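Local coordinates for beta-galactoside-binding lectin (Gallus gallus, PDB 1QMJ), which binds beta-galactosides such as lactose as a homodimer, and may take part in regulating differentiation, at residues Gly2-Gln7 with Ile115-Val120; Gly20-Asp25 with Gly122-Lys127; Val33-Ser38 with Leu110-Ile115; Thr39-Phe44 with Phe106-Gly111; Asp82-Cys87 with Val97-Val102. All blocks are in the same frame, centred on the assembly; numbering follows the deposited sequence.

Contact 1. Residues Gly2-Gln7 with Ile115-Val120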
# COMPACT_ATOMS: atom_id res chain seq x y z
N GLY A 2 0.40 -5.34 9.27
CA GLY A 2 1.84 -5.03 9.14
C GLY A 2 2.30 -5.32 7.72
O GLY A 2 2.92 -6.36 7.44
N LEU A 3 2.00 -4.39 6.84
CA LEU A 3 2.36 -4.53 5.43
C LEU A 3 3.57 -3.66 5.07
O LEU A 3 3.98 -2.76 5.82
CB LEU A 3 1.19 -4.13 4.51
CG LEU A 3 0.47 -2.84 4.91
CD1 LEU A 3 1.21 -1.57 4.47
CD2 LEU A 3 -0.93 -2.74 4.30
N VAL A 4 4.11 -3.98 3.91
CA VAL A 4 5.26 -3.29 3.33
C VAL A 4 4.92 -2.84 1.91
O VAL A 4 4.37 -3.62 1.12
CB VAL A 4 6.47 -4.24 3.28
CG1 VAL A 4 7.71 -3.58 2.68
CG2 VAL A 4 6.89 -4.75 4.66
N VAL A 5 5.27 -1.61 1.64
CA VAL A 5 5.04 -0.99 0.33
C VAL A 5 6.38 -0.56 -0.28
O VAL A 5 7.17 0.15 0.36
CB VAL A 5 4.14 0.24 0.46
CG1 VAL A 5 3.57 0.70 -0.89
CG2 VAL A 5 2.93 0.00 1.37
N THR A 6 6.63 -1.06 -1.46
CA THR A 6 7.87 -0.76 -2.19
C THR A 6 7.54 -0.24 -3.59
O THR A 6 6.36 -0.15 -3.97
CB THR A 6 8.74 -2.02 -2.30
OG1 THR A 6 7.96 -3.11 -2.77
CG2 THR A 6 9.34 -2.45 -0.95
N GLN A 7 8.59 0.10 -4.31
CA GLN A 7 8.49 0.63 -5.68
C GLN A 7 7.84 2.02 -5.67
O GLN A 7 7.24 2.45 -6.66
CB GLN A 7 7.63 -0.29 -6.56
CG GLN A 7 8.04 -1.76 -6.49
CD GLN A 7 9.45 -2.02 -7.02
OE1 GLN A 7 9.93 -1.29 -7.90
NE2 GLN A 7 10.16 -3.02 -6.54
N ILE A 115 11.24 8.81 -1.09
CA ILE A 115 10.90 7.63 -0.31
C ILE A 115 10.45 6.52 -1.26
O ILE A 115 9.58 6.74 -2.10
CB ILE A 115 9.78 7.92 0.72
CG1 ILE A 115 10.35 8.73 1.89
CG2 ILE A 115 9.15 6.62 1.23
CD1 ILE A 115 9.29 9.34 2.81
N GLN A 116 11.05 5.35 -1.12
CA GLN A 116 10.69 4.22 -1.97
C GLN A 116 10.20 3.05 -1.15
O GLN A 116 9.74 2.05 -1.70
CB GLN A 116 11.91 3.78 -2.77
CG GLN A 116 12.59 4.89 -3.52
CD GLN A 116 13.82 4.41 -4.26
OE1 GLN A 116 14.82 4.05 -3.64
NE2 GLN A 116 13.75 4.40 -5.58
N TYR A 117 10.27 3.19 0.17
CA TYR A 117 9.87 2.12 1.07
C TYR A 117 9.03 2.65 2.22
O TYR A 117 9.33 3.71 2.78
CB TYR A 117 11.15 1.46 1.62
CG TYR A 117 10.95 0.39 2.67
CD1 TYR A 117 10.89 0.72 4.03
CD2 TYR A 117 10.87 -0.95 2.32
CE1 TYR A 117 10.75 -0.26 5.01
CE2 TYR A 117 10.73 -1.95 3.28
CZ TYR A 117 10.67 -1.60 4.62
OH TYR A 117 10.53 -2.58 5.57
N LEU A 118 7.98 1.91 2.57
CA LEU A 118 7.07 2.26 3.66
C LEU A 118 6.66 0.95 4.30
O LEU A 118 6.35 -0.00 3.60
CB LEU A 118 5.83 2.99 3.12
CG LEU A 118 4.65 3.33 4.06
CD1 LEU A 118 5.07 4.30 5.15
CD2 LEU A 118 3.51 3.94 3.27
N ALA A 119 6.71 0.88 5.62
CA ALA A 119 6.30 -0.33 6.32
C ALA A 119 5.62 0.04 7.63
O ALA A 119 6.03 0.97 8.31
CB ALA A 119 7.49 -1.22 6.59
N VAL A 120 4.53 -0.65 7.94
CA VAL A 120 3.79 -0.41 9.17
C VAL A 120 3.90 -1.68 9.98
O VAL A 120 3.63 -2.76 9.46
CB VAL A 120 2.29 -0.10 8.91
CG1 VAL A 120 1.56 0.09 10.23
CG2 VAL A 120 2.14 1.15 8.03
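Val4 and Tyr117 meet on one face of an antiparallel beta pairing in the galectin beta-sandwich, where residues 4-6 of the N-terminal strand run against residues 117-120 of strand 117-122 at 173°. Both side chains leave their strands with the first branch anti to the backbone N (Val4 CG1 at chi1 180°), which carries CG1 of Val4 over to the phenol. That methyl touches CE2 of Tyr117 at 3.5 Å, the two groups crossing obliquely, and the partly exposed tyrosine offers its ring carbons to the methyls of both Val4 and Thr6. Thr6 adds its methyl rather than its hydroxyl, CG2 lying 3.9 Å from Tyr117 CD2. The other branch of Val4 has a smaller neighbour: CG2 is 4.1 Å from Ala119 CB, the single side-chain carbon with which alanine fills this place. Val4 and Ala119 form a non-hydrogen-bonded pair whose CA atoms come within 4.3 Å. On the reverse face Val5 and Leu118 stand beside each other, CB to CB at 4.2 Å, and both pack on Ile129 of the opposing sheet, so branched aliphatic residues fit here. On its other edge strand 4-6 pairs with a strand of the second subunit, which carries the sheet on through the dimer. Within the chain the backbone is stitched by Val120 N to Leu3 O and by a reciprocal pair between Val5 and Leu118. In that pair Leu118 N reaches Val5 O at 2.9 Å, while Val5 N meets Leu118 O at 2.8 Å with an almost straight N-H...O angle of 175°.

Contact 2. Residues Gly20-Asp25 with Gly122-Lys127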
# COMPACT_ATOMS: atom_id res chain seq x y z
N GLY A 20 -5.54 4.06 10.07
CA GLY A 20 -5.69 2.78 10.75
C GLY A 20 -6.25 2.96 12.15
O GLY A 20 -6.71 4.06 12.52
N LYS A 21 -6.20 1.88 12.88
CA LYS A 21 -6.69 1.83 14.25
C LYS A 21 -5.66 1.17 15.16
O LYS A 21 -5.14 0.09 14.85
CB LYS A 21 -7.99 1.02 14.31
CG LYS A 21 -8.56 0.89 15.72
CD LYS A 21 -9.05 -0.52 16.05
CE LYS A 21 -9.52 -0.67 17.50
NZ LYS A 21 -10.64 0.21 17.83
N ILE A 22 -5.41 1.84 16.25
CA ILE A 22 -4.49 1.35 17.28
C ILE A 22 -5.25 0.31 18.09
O ILE A 22 -6.36 0.57 18.57
CB ILE A 22 -4.03 2.50 18.18
CG1 ILE A 22 -3.40 3.67 17.41
CG2 ILE A 22 -2.98 2.08 19.21
CD1 ILE A 22 -3.25 4.94 18.26
N LEU A 23 -4.65 -0.86 18.24
CA LEU A 23 -5.28 -1.97 18.99
C LEU A 23 -5.51 -1.55 20.45
O LEU A 23 -4.73 -0.78 21.02
CB LEU A 23 -4.39 -3.21 18.96
CG LEU A 23 -4.15 -3.73 17.54
CD1 LEU A 23 -3.60 -5.16 17.52
CD2 LEU A 23 -5.42 -3.77 16.69
N SER A 24 -6.58 -2.09 21.01
CA SER A 24 -7.02 -1.79 22.39
C SER A 24 -6.09 -2.41 23.46
O SER A 24 -6.46 -2.53 24.64
CB SER A 24 -8.42 -2.34 22.62
OG SER A 24 -9.35 -1.61 21.83
N ASP A 25 -4.91 -2.81 23.04
CA ASP A 25 -3.90 -3.41 23.95
C ASP A 25 -2.52 -3.28 23.32
O ASP A 25 -1.64 -4.12 23.54
CB ASP A 25 -4.22 -4.89 24.18
CG ASP A 25 -4.68 -5.60 22.91
OD1 ASP A 25 -5.87 -5.39 22.46
OD2 ASP A 25 -3.89 -6.40 22.30
N GLY A 122 3.82 -3.57 14.27
CA GLY A 122 3.31 -3.47 15.62
C GLY A 122 1.80 -3.60 15.71
O GLY A 122 1.13 -4.15 14.83
N ASP A 123 1.26 -3.07 16.80
CA ASP A 123 -0.17 -3.13 17.07
C ASP A 123 -0.97 -2.01 16.44
O ASP A 123 -1.57 -1.19 17.13
CB ASP A 123 -0.39 -3.18 18.58
CG ASP A 123 0.39 -4.29 19.24
OD1 ASP A 123 0.25 -5.46 18.82
OD2 ASP A 123 1.18 -4.00 20.17
N PHE A 124 -0.97 -2.00 15.11
CA PHE A 124 -1.71 -1.01 14.34
C PHE A 124 -2.42 -1.76 13.22
O PHE A 124 -1.86 -2.70 12.64
CB PHE A 124 -0.75 0.03 13.74
CG PHE A 124 -1.44 1.25 13.17
CD1 PHE A 124 -2.05 2.18 14.01
CD2 PHE A 124 -1.44 1.49 11.80
CE1 PHE A 124 -2.64 3.33 13.49
CE2 PHE A 124 -2.03 2.64 11.28
CZ PHE A 124 -2.63 3.56 12.13
N LYS A 125 -3.67 -1.40 12.98
CA LYS A 125 -4.45 -2.03 11.93
C LYS A 125 -4.64 -1.01 10.81
O LYS A 125 -5.35 -0.02 10.97
CB LYS A 125 -5.80 -2.51 12.47
CG LYS A 125 -6.60 -3.34 11.49
CD LYS A 125 -8.06 -3.44 11.90
CE LYS A 125 -8.76 -2.09 11.81
NZ LYS A 125 -8.81 -1.54 10.42
N VAL A 126 -3.95 -1.22 9.70
CA VAL A 126 -4.03 -0.33 8.55
C VAL A 126 -5.39 -0.48 7.87
O VAL A 126 -5.90 -1.59 7.68
CB VAL A 126 -2.90 -0.63 7.52
CG1 VAL A 126 -2.93 0.39 6.38
CG2 VAL A 126 -1.55 -0.63 8.20
N LYS A 127 -5.98 0.65 7.51
CA LYS A 127 -7.27 0.67 6.86
C LYS A 127 -7.14 1.29 5.48
O LYS A 127 -7.91 0.98 4.58
CB LYS A 127 -8.26 1.47 7.71
CG LYS A 127 -9.54 0.73 8.05
CD LYS A 127 -10.42 0.52 6.83
CE LYS A 127 -11.73 -0.16 7.21
NZ LYS A 127 -11.51 -1.49 7.86
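Gly20-Ile22 and Phe124-Lys127 run antiparallel at 165° with their axes 4.5 Å apart, pairing strand 16-22 with one of the two outermost strands, within this chain, of the five-stranded sheet of the galectin sandwich. Phe124 dominates the buried face. Its CG is anti to the backbone N (chi1 -168°), and the ring reaches back across the partner strand until CZ is 3.4 Å from Gly20 CA; glycine suits this place because a CB would run into the ring. Lys21 N sits over one ring face, offset toward the rim, and Ile22 CG1 approaches the edge in plane, 4.0 Å from CD1. Phe29 stacks on the same ring, and Val84 also packs against it. On the reverse face Lys21 and Lys125 touch through methylenes, CB to CE at 4.1 Å, while Lys21 NZ goes on to Gly81 O; long aliphatic stems ending in charge fit a partly exposed surface. Beyond the strand end Leu23 crosses Asp123 at about a right angle, CD1 against CB at 3.9 Å. Asp123 centres an inverse gamma turn, and its OD2 accepts from Lys27 N. Its carbonyl O receives Leu23 N at 3.3 Å, with the donor 44° above the carbonyl plane.

Contact 3. Residues Val33-Ser38 with Leu110-Ile115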
# COMPACT_ATOMS: atom_id res chain seq x y z
N VAL A 33 9.74 4.64 6.93
CA VAL A 33 9.89 5.16 5.55
C VAL A 33 11.39 5.33 5.27
O VAL A 33 12.17 5.71 6.15
CB VAL A 33 9.20 6.53 5.39
CG1 VAL A 33 7.68 6.46 5.51
CG2 VAL A 33 9.65 7.56 6.43
N GLY A 34 11.78 5.04 4.04
CA GLY A 34 13.19 5.15 3.62
C GLY A 34 13.41 4.55 2.23
O GLY A 34 12.55 4.66 1.35
N LYS A 35 14.57 3.92 2.10
CA LYS A 35 15.00 3.26 0.85
C LYS A 35 14.62 1.78 0.90
O LYS A 35 14.09 1.22 -0.07
CB LYS A 35 16.51 3.40 0.68
CG LYS A 35 16.92 4.78 0.16
CD LYS A 35 16.12 5.22 -1.08
CE LYS A 35 16.42 6.65 -1.50
NZ LYS A 35 15.53 7.14 -2.57
N ASP A 36 14.93 1.18 2.03
CA ASP A 36 14.63 -0.23 2.30
C ASP A 36 14.64 -0.44 3.82
O ASP A 36 14.83 0.51 4.59
CB ASP A 36 15.64 -1.17 1.61
CG ASP A 36 17.09 -0.76 1.79
OD1 ASP A 36 17.57 -0.56 2.97
OD2 ASP A 36 17.85 -0.61 0.75
N SER A 37 14.46 -1.68 4.22
CA SER A 37 14.39 -2.06 5.64
C SER A 37 15.69 -1.77 6.42
O SER A 37 15.69 -1.66 7.65
CB SER A 37 14.10 -3.55 5.78
OG SER A 37 14.84 -4.29 4.83
N SER A 38 16.80 -1.64 5.71
CA SER A 38 18.10 -1.39 6.36
C SER A 38 18.44 0.11 6.42
O SER A 38 19.26 0.55 7.23
CB SER A 38 19.22 -2.10 5.60
OG SER A 38 19.01 -3.50 5.62
N LEU A 110 19.87 11.39 6.76
CA LEU A 110 20.43 10.71 5.60
C LEU A 110 20.45 11.53 4.31
O LEU A 110 21.01 11.09 3.31
CB LEU A 110 19.70 9.38 5.37
CG LEU A 110 20.07 8.18 6.25
CD1 LEU A 110 20.17 8.56 7.71
CD2 LEU A 110 19.05 7.08 6.08
N GLY A 111 19.84 12.71 4.34
CA GLY A 111 19.81 13.56 3.15
C GLY A 111 19.09 12.91 1.98
O GLY A 111 19.32 13.23 0.81
N MET A 112 18.18 12.00 2.32
CA MET A 112 17.41 11.27 1.32
C MET A 112 16.51 12.26 0.56
O MET A 112 16.02 13.23 1.14
CB MET A 112 16.57 10.21 2.04
CG MET A 112 16.29 8.98 1.23
SD MET A 112 15.51 7.72 2.25
CE MET A 112 16.87 7.19 3.24
N GLU A 113 16.33 12.03 -0.74
CA GLU A 113 15.50 12.91 -1.57
C GLU A 113 14.20 12.30 -2.09
O GLU A 113 13.45 12.97 -2.81
CB GLU A 113 16.32 13.51 -2.72
CG GLU A 113 17.24 12.54 -3.45
CD GLU A 113 18.69 12.69 -3.03
OE1 GLU A 113 19.29 13.75 -3.33
OE2 GLU A 113 19.24 11.75 -2.40
N LYS A 114 13.94 11.05 -1.76
CA LYS A 114 12.71 10.39 -2.18
C LYS A 114 12.50 9.16 -1.33
O LYS A 114 13.46 8.55 -0.86
CB LYS A 114 12.75 10.01 -3.66
CG LYS A 114 13.23 8.60 -3.95
CD LYS A 114 13.13 8.24 -5.43
CE LYS A 114 14.15 9.02 -6.26
NZ LYS A 114 14.12 8.59 -7.69
N ILE A 115 11.24 8.81 -1.09
CA ILE A 115 10.90 7.63 -0.31
C ILE A 115 10.45 6.52 -1.26
O ILE A 115 9.58 6.74 -2.10
CB ILE A 115 9.78 7.92 0.72
CG1 ILE A 115 10.35 8.73 1.89
CG2 ILE A 115 9.15 6.62 1.23
CD1 ILE A 115 9.29 9.34 2.81
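Lys35 reaches Met112 and Lys114 through one bend: CG is anti to the carbonyl carbon (chi1 -79°), chi2 of -50° turns CD, and beyond that the chain is extended. Met112, its CG anti to the backbone N, comes the other way, and the two unbranched chains slide past each other in opposite directions. Lys35 CE rests 3.6 Å from Met112 CG, and Lys35 CG lies 3.9 Å from Met112 SD. The pliable thioether also settles against the main chain of Gly34, SD 3.7 Å from Gly34 CA. Deeper in, Val33 and Ile115 form a second, purely aliphatic part of the contact, with Ile115 CD1 3.8 Å from Val33 CB; Ile88 and Phe90 of strand 83-90 pack on Val33 and Ile115 respectively. These pieces join the corner after strand 29-33 to the loop that leads into strand 117-122, at the end of the galectin sandwich. One hydrogen bond links them, Lys35 NZ to Lys114 O at 3.0 Å, the ammonium standing 49° above the carbonyl plane. Gln116 OE1 gives NZ a second, weak bond. Lys114 crosses Lys35 at about a right angle and directs its own NZ toward Asp9 in a long, weak ion pair. A lysine is apt at position 35 because its stem matches the methionine while its tip satisfies a loop carbonyl. With Lys114 NZ 5.5 Å and Glu113 OE2 5.9 Å from Lys35 NZ, repulsion and attraction probably partly offset, so the carbonyl and amide oxygens would carry much of the task of holding the ammonium.

Contact 4. Residues Thr39-Phe44 with Phe106-Gly111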
# COMPACT_ATOMS: atom_id res chain seq x y z
N THR A 39 17.80 0.86 5.56
CA THR A 39 18.02 2.32 5.50
C THR A 39 16.68 3.04 5.56
O THR A 39 15.92 3.08 4.58
CB THR A 39 18.73 2.68 4.20
OG1 THR A 39 19.99 2.01 4.15
CG2 THR A 39 19.00 4.18 4.06
N LEU A 40 16.43 3.59 6.73
CA LEU A 40 15.20 4.32 7.02
C LEU A 40 15.46 5.79 7.30
O LEU A 40 16.36 6.14 8.07
CB LEU A 40 14.52 3.74 8.26
CG LEU A 40 14.23 2.25 8.14
CD1 LEU A 40 13.61 1.67 9.42
CD2 LEU A 40 13.25 1.92 7.01
N MET A 41 14.66 6.59 6.66
CA MET A 41 14.72 8.02 6.82
C MET A 41 14.09 8.37 8.16
O MET A 41 14.48 9.33 8.83
CB MET A 41 13.96 8.71 5.69
CG MET A 41 13.89 10.23 5.85
SD MET A 41 12.72 10.99 4.74
CE MET A 41 13.12 10.55 3.06
N LEU A 42 13.11 7.56 8.55
CA LEU A 42 12.41 7.79 9.81
C LEU A 42 11.69 6.54 10.33
O LEU A 42 10.98 5.84 9.58
CB LEU A 42 11.36 8.87 9.63
CG LEU A 42 10.39 8.94 10.81
CD1 LEU A 42 11.06 9.40 12.10
CD2 LEU A 42 9.24 9.91 10.56
N HIS A 43 11.92 6.33 11.61
CA HIS A 43 11.34 5.22 12.38
C HIS A 43 10.45 5.81 13.49
O HIS A 43 10.89 5.97 14.64
CB HIS A 43 12.44 4.37 13.01
CG HIS A 43 11.90 3.24 13.89
ND1 HIS A 43 12.19 3.15 15.25
CD2 HIS A 43 11.10 2.17 13.61
CE1 HIS A 43 11.58 2.08 15.73
NE2 HIS A 43 10.93 1.48 14.77
N PHE A 44 9.22 6.11 13.09
CA PHE A 44 8.19 6.67 13.99
C PHE A 44 7.63 5.53 14.82
O PHE A 44 6.92 4.65 14.32
CB PHE A 44 7.08 7.30 13.15
CG PHE A 44 6.10 8.10 13.99
CD1 PHE A 44 6.50 9.33 14.54
CD2 PHE A 44 4.81 7.61 14.22
CE1 PHE A 44 5.60 10.06 15.31
CE2 PHE A 44 3.91 8.35 14.99
CZ PHE A 44 4.31 9.58 15.54
N PHE A 106 11.57 15.69 12.51
CA PHE A 106 12.78 14.90 12.70
C PHE A 106 13.70 15.26 11.54
O PHE A 106 13.28 15.29 10.39
CB PHE A 106 12.43 13.40 12.66
CG PHE A 106 13.56 12.49 13.05
CD1 PHE A 106 14.00 12.42 14.37
CD2 PHE A 106 14.18 11.68 12.10
CE1 PHE A 106 15.04 11.56 14.73
CE2 PHE A 106 15.22 10.82 12.45
CZ PHE A 106 15.65 10.76 13.77
N PRO A 107 14.97 15.58 11.83
CA PRO A 107 15.91 15.94 10.77
C PRO A 107 16.19 14.84 9.76
O PRO A 107 16.33 13.67 10.12
CB PRO A 107 17.17 16.33 11.54
CG PRO A 107 17.09 15.49 12.76
CD PRO A 107 15.64 15.60 13.14
N ASN A 108 16.25 15.22 8.49
CA ASN A 108 16.54 14.30 7.40
C ASN A 108 18.04 14.06 7.47
O ASN A 108 18.82 14.65 6.71
CB ASN A 108 16.14 14.93 6.05
CG ASN A 108 16.28 13.97 4.88
OD1 ASN A 108 16.93 12.92 4.98
ND2 ASN A 108 15.68 14.33 3.75
N ARG A 109 18.45 13.22 8.42
CA ARG A 109 19.85 12.91 8.64
C ARG A 109 20.54 12.31 7.42
O ARG A 109 21.67 12.69 7.09
CB ARG A 109 20.00 11.95 9.83
CG ARG A 109 19.49 12.45 11.17
CD ARG A 109 19.68 11.37 12.22
NE ARG A 109 19.28 11.77 13.56
CZ ARG A 109 19.01 10.92 14.56
NH1 ARG A 109 19.10 9.61 14.38
NH2 ARG A 109 18.69 11.39 15.76
N LEU A 110 19.87 11.39 6.76
CA LEU A 110 20.43 10.71 5.60
C LEU A 110 20.45 11.53 4.31
O LEU A 110 21.01 11.09 3.31
CB LEU A 110 19.70 9.38 5.37
CG LEU A 110 20.07 8.18 6.25
CD1 LEU A 110 20.17 8.56 7.71
CD2 LEU A 110 19.05 7.08 6.08
N GLY A 111 19.84 12.71 4.34
CA GLY A 111 19.81 13.56 3.15
C GLY A 111 19.09 12.91 1.98
O GLY A 111 19.32 13.23 0.81
O HOH W 1 16.52 11.18 9.32
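The interior of the galectin beta-sandwich, close beneath the predicted galactoside site, is where Leu42 of one sheet meets Phe106 of the other. Leu42 CG is anti to the backbone N (chi1 167°), and CD1 then comes within 3.9 Å of Phe106 CD2, with the two side chains slanting across each other. Met41 O approaches the rim of the same ring near its plane, 4.0 Å from CE2. Met41 lies in a classic beta bulge, in which it and Leu42 both face Val33. A buried carbonyl needs a donor, and a water supplies one: it donates to Met41 O at 2.8 Å and accepts from Arg109 N at 2.9 Å, bridging the bulge to the turn. Leu110 reaches back to strand 39-47, CD2 lying 3.5 Å from Thr39 CG2 and equally near Leu40 O. It belongs to the type I turn Asn108-Gly111, where glycine suits the positive phi. Asn108 starts that turn, and its ND2 ties it to Asp91 O and Met112 O. Phe106 CZ sits over the centre of one face of the Arg109 guanidinium, 3.5 Å from the guanidinium plane, and that group bonds to Glu69 O and Ser61 OG. The contact thus lies between strand 39-47, flanked by strands 29-33 and 56-63, and the end of strand 103-107; Val95 of neighbouring strand 94-98 packs against both Met41 and Leu42.

Contact 5. Residues Asp82-Cys87 with Val97-Val102. With BME (beta-mercaptoethanol), chain C.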
# COMPACT_ATOMS: atom_id res chain seq x y z
N ASP A 82 -7.73 3.75 19.43
CA ASP A 82 -7.91 5.01 18.71
C ASP A 82 -7.63 4.85 17.22
O ASP A 82 -6.63 4.25 16.81
CB ASP A 82 -6.95 6.05 19.27
CG ASP A 82 -7.57 6.90 20.38
OD1 ASP A 82 -8.62 6.47 21.00
OD2 ASP A 82 -7.05 8.03 20.68
N LYS A 83 -8.56 5.41 16.45
CA LYS A 83 -8.49 5.42 14.98
C LYS A 83 -7.85 6.74 14.57
O LYS A 83 -8.46 7.81 14.70
CB LYS A 83 -9.89 5.31 14.39
CG LYS A 83 -10.49 3.91 14.52
CD LYS A 83 -12.01 3.92 14.65
CE LYS A 83 -12.59 2.57 15.07
NZ LYS A 83 -14.00 2.65 15.49
N VAL A 84 -6.64 6.64 14.07
CA VAL A 84 -5.87 7.82 13.66
C VAL A 84 -5.35 7.71 12.23
O VAL A 84 -5.22 6.60 11.68
CB VAL A 84 -4.66 7.99 14.59
CG1 VAL A 84 -3.65 6.84 14.48
CG2 VAL A 84 -3.87 9.27 14.31
N GLU A 85 -5.07 8.91 11.72
CA GLU A 85 -4.51 9.15 10.38
C GLU A 85 -3.18 9.87 10.55
O GLU A 85 -3.11 10.96 11.15
CB GLU A 85 -5.46 10.02 9.54
CG GLU A 85 -4.92 10.27 8.12
CD GLU A 85 -5.91 10.97 7.19
OE1 GLU A 85 -6.58 11.99 7.61
OE2 GLU A 85 -6.09 10.54 5.99
N ILE A 86 -2.15 9.25 10.03
CA ILE A 86 -0.79 9.78 10.11
C ILE A 86 -0.34 10.27 8.73
O ILE A 86 -0.32 9.52 7.75
CB ILE A 86 0.14 8.66 10.60
CG1 ILE A 86 -0.25 8.15 11.99
CG2 ILE A 86 1.60 9.10 10.70
CD1 ILE A 86 0.24 6.73 12.27
N CYS A 87 0.02 11.54 8.69
CA CYS A 87 0.48 12.21 7.46
C CYS A 87 1.98 12.46 7.53
O CYS A 87 2.49 13.06 8.50
CB CYS A 87 -0.25 13.53 7.28
SG CYS A 87 -2.08 13.31 7.00
N VAL A 97 5.70 14.64 10.57
CA VAL A 97 4.65 13.67 10.84
C VAL A 97 3.53 14.39 11.55
O VAL A 97 3.70 14.91 12.66
CB VAL A 97 5.17 12.53 11.73
CG1 VAL A 97 4.13 11.44 11.98
CG2 VAL A 97 6.38 11.81 11.13
N LYS A 98 2.38 14.44 10.91
CA LYS A 98 1.24 15.14 11.51
C LYS A 98 0.06 14.23 11.78
O LYS A 98 -0.35 13.44 10.92
CB LYS A 98 0.69 16.26 10.62
CG LYS A 98 1.47 16.49 9.33
CD LYS A 98 1.87 17.95 9.13
CE LYS A 98 0.71 18.86 8.71
NZ LYS A 98 1.15 20.12 8.10
N VAL A 99 -0.41 14.41 12.98
CA VAL A 99 -1.57 13.73 13.50
C VAL A 99 -2.55 14.82 13.90
O VAL A 99 -2.18 16.01 13.92
CB VAL A 99 -1.23 12.87 14.72
CG1 VAL A 99 -0.34 11.67 14.37
CG2 VAL A 99 -0.47 13.64 15.80
N PRO A 100 -3.75 14.65 13.99
CA PRO A 100 -4.64 15.79 14.27
C PRO A 100 -4.24 16.80 15.37
O PRO A 100 -4.50 18.00 15.23
CB PRO A 100 -5.98 15.12 14.55
CG PRO A 100 -5.59 13.76 15.08
CD PRO A 100 -4.47 13.38 14.15
N GLU A 101 -3.58 16.34 16.42
CA GLU A 101 -3.21 17.23 17.53
C GLU A 101 -1.80 17.82 17.49
O GLU A 101 -1.60 18.99 17.82
CB GLU A 101 -3.38 16.50 18.87
CG GLU A 101 -4.64 15.66 18.99
CD GLU A 101 -4.42 14.18 18.70
OE1 GLU A 101 -3.83 13.85 17.64
OE2 GLU A 101 -4.84 13.35 19.53
N VAL A 102 -0.83 17.00 17.11
CA VAL A 102 0.56 17.43 17.09
C VAL A 102 1.30 17.15 15.79
O VAL A 102 0.95 16.23 15.04
CB VAL A 102 1.35 16.71 18.22
CG1 VAL A 102 2.72 17.33 18.40
CG2 VAL A 102 0.58 16.74 19.52
C1 BME C . -3.35 14.63 10.34
C2 BME C . -4.01 14.50 8.96
O1 BME C . -3.87 13.63 11.19
S2 BME C . -2.88 15.01 7.64
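Cys87 and Lys98 form a hydrogen-bonded antiparallel pair, with Cys87 N on Lys98 O at 3.0 Å and Lys98 N on Cys87 O at 2.8 Å. On their face of the sheet the cysteine carries a beta-mercaptoethanol, probably from the crystallisation liquor, in a disulphide of 2.0 Å between SG and S2. SG is anti to the carbonyl carbon (chi1 -65°), and the adduct curls back along its own strand until its hydroxyl O1 donates to Glu85 O at 2.8 Å. Pro100 beside that carbonyl has no N-H to offer it. The end-to-end directions of 84-87 and 97-100 are 135° apart, and within 97-102 Val99 N bonds to Val102 O. The opposite face is aliphatic and buried where Ile86, Val97 and Val99 gather, a place that suits branched residues. Ile86 and Val97 lie side by side pointing the same way, CG2 to CG1 at 3.7 Å. At the more open end of this side Val84 CG2 meets Pro100 CD at 4.2 Å, at about a right angle. Lys98 and Glu85 suit the solvent-facing side. The contact forms part of the beta hairpin of strands 83-90 and 94-98 in the five-stranded sheet. Strand 16-22 flanks it beyond 83-90, strand 103-107 lies beyond 94-98, and Leu42 and Phe44 of strand 39-47 pack on Val97 from the opposing sheet.

How the contacts relate
The five contacts are spread over both sheets of one galectin sandwich. Contacts 3 and 4 lie closest, centres about 7 Å apart, and are joined by Val33 O with Met41 N at 2.7 Å, a probable hydrogen bond. Gly34 O of contact 3 likewise probably accepts Tyr117 N of contact 1 at 3.0 Å. Contacts 2 and 5 are neighbours in the five-stranded sheet. Across the interior, Val120 CG1 of contact 1 reaches Val126 CG2 of contact 2 at 3.8 Å, and Leu42 CD2 of contact 4 reaches Val97 CG2 of contact 5 at 3.5 Å. Contact 4 approaches the predicted galactoside site, Phe106 being about 3 Å from Asp71 between side chains; contact 1 faces the second subunit.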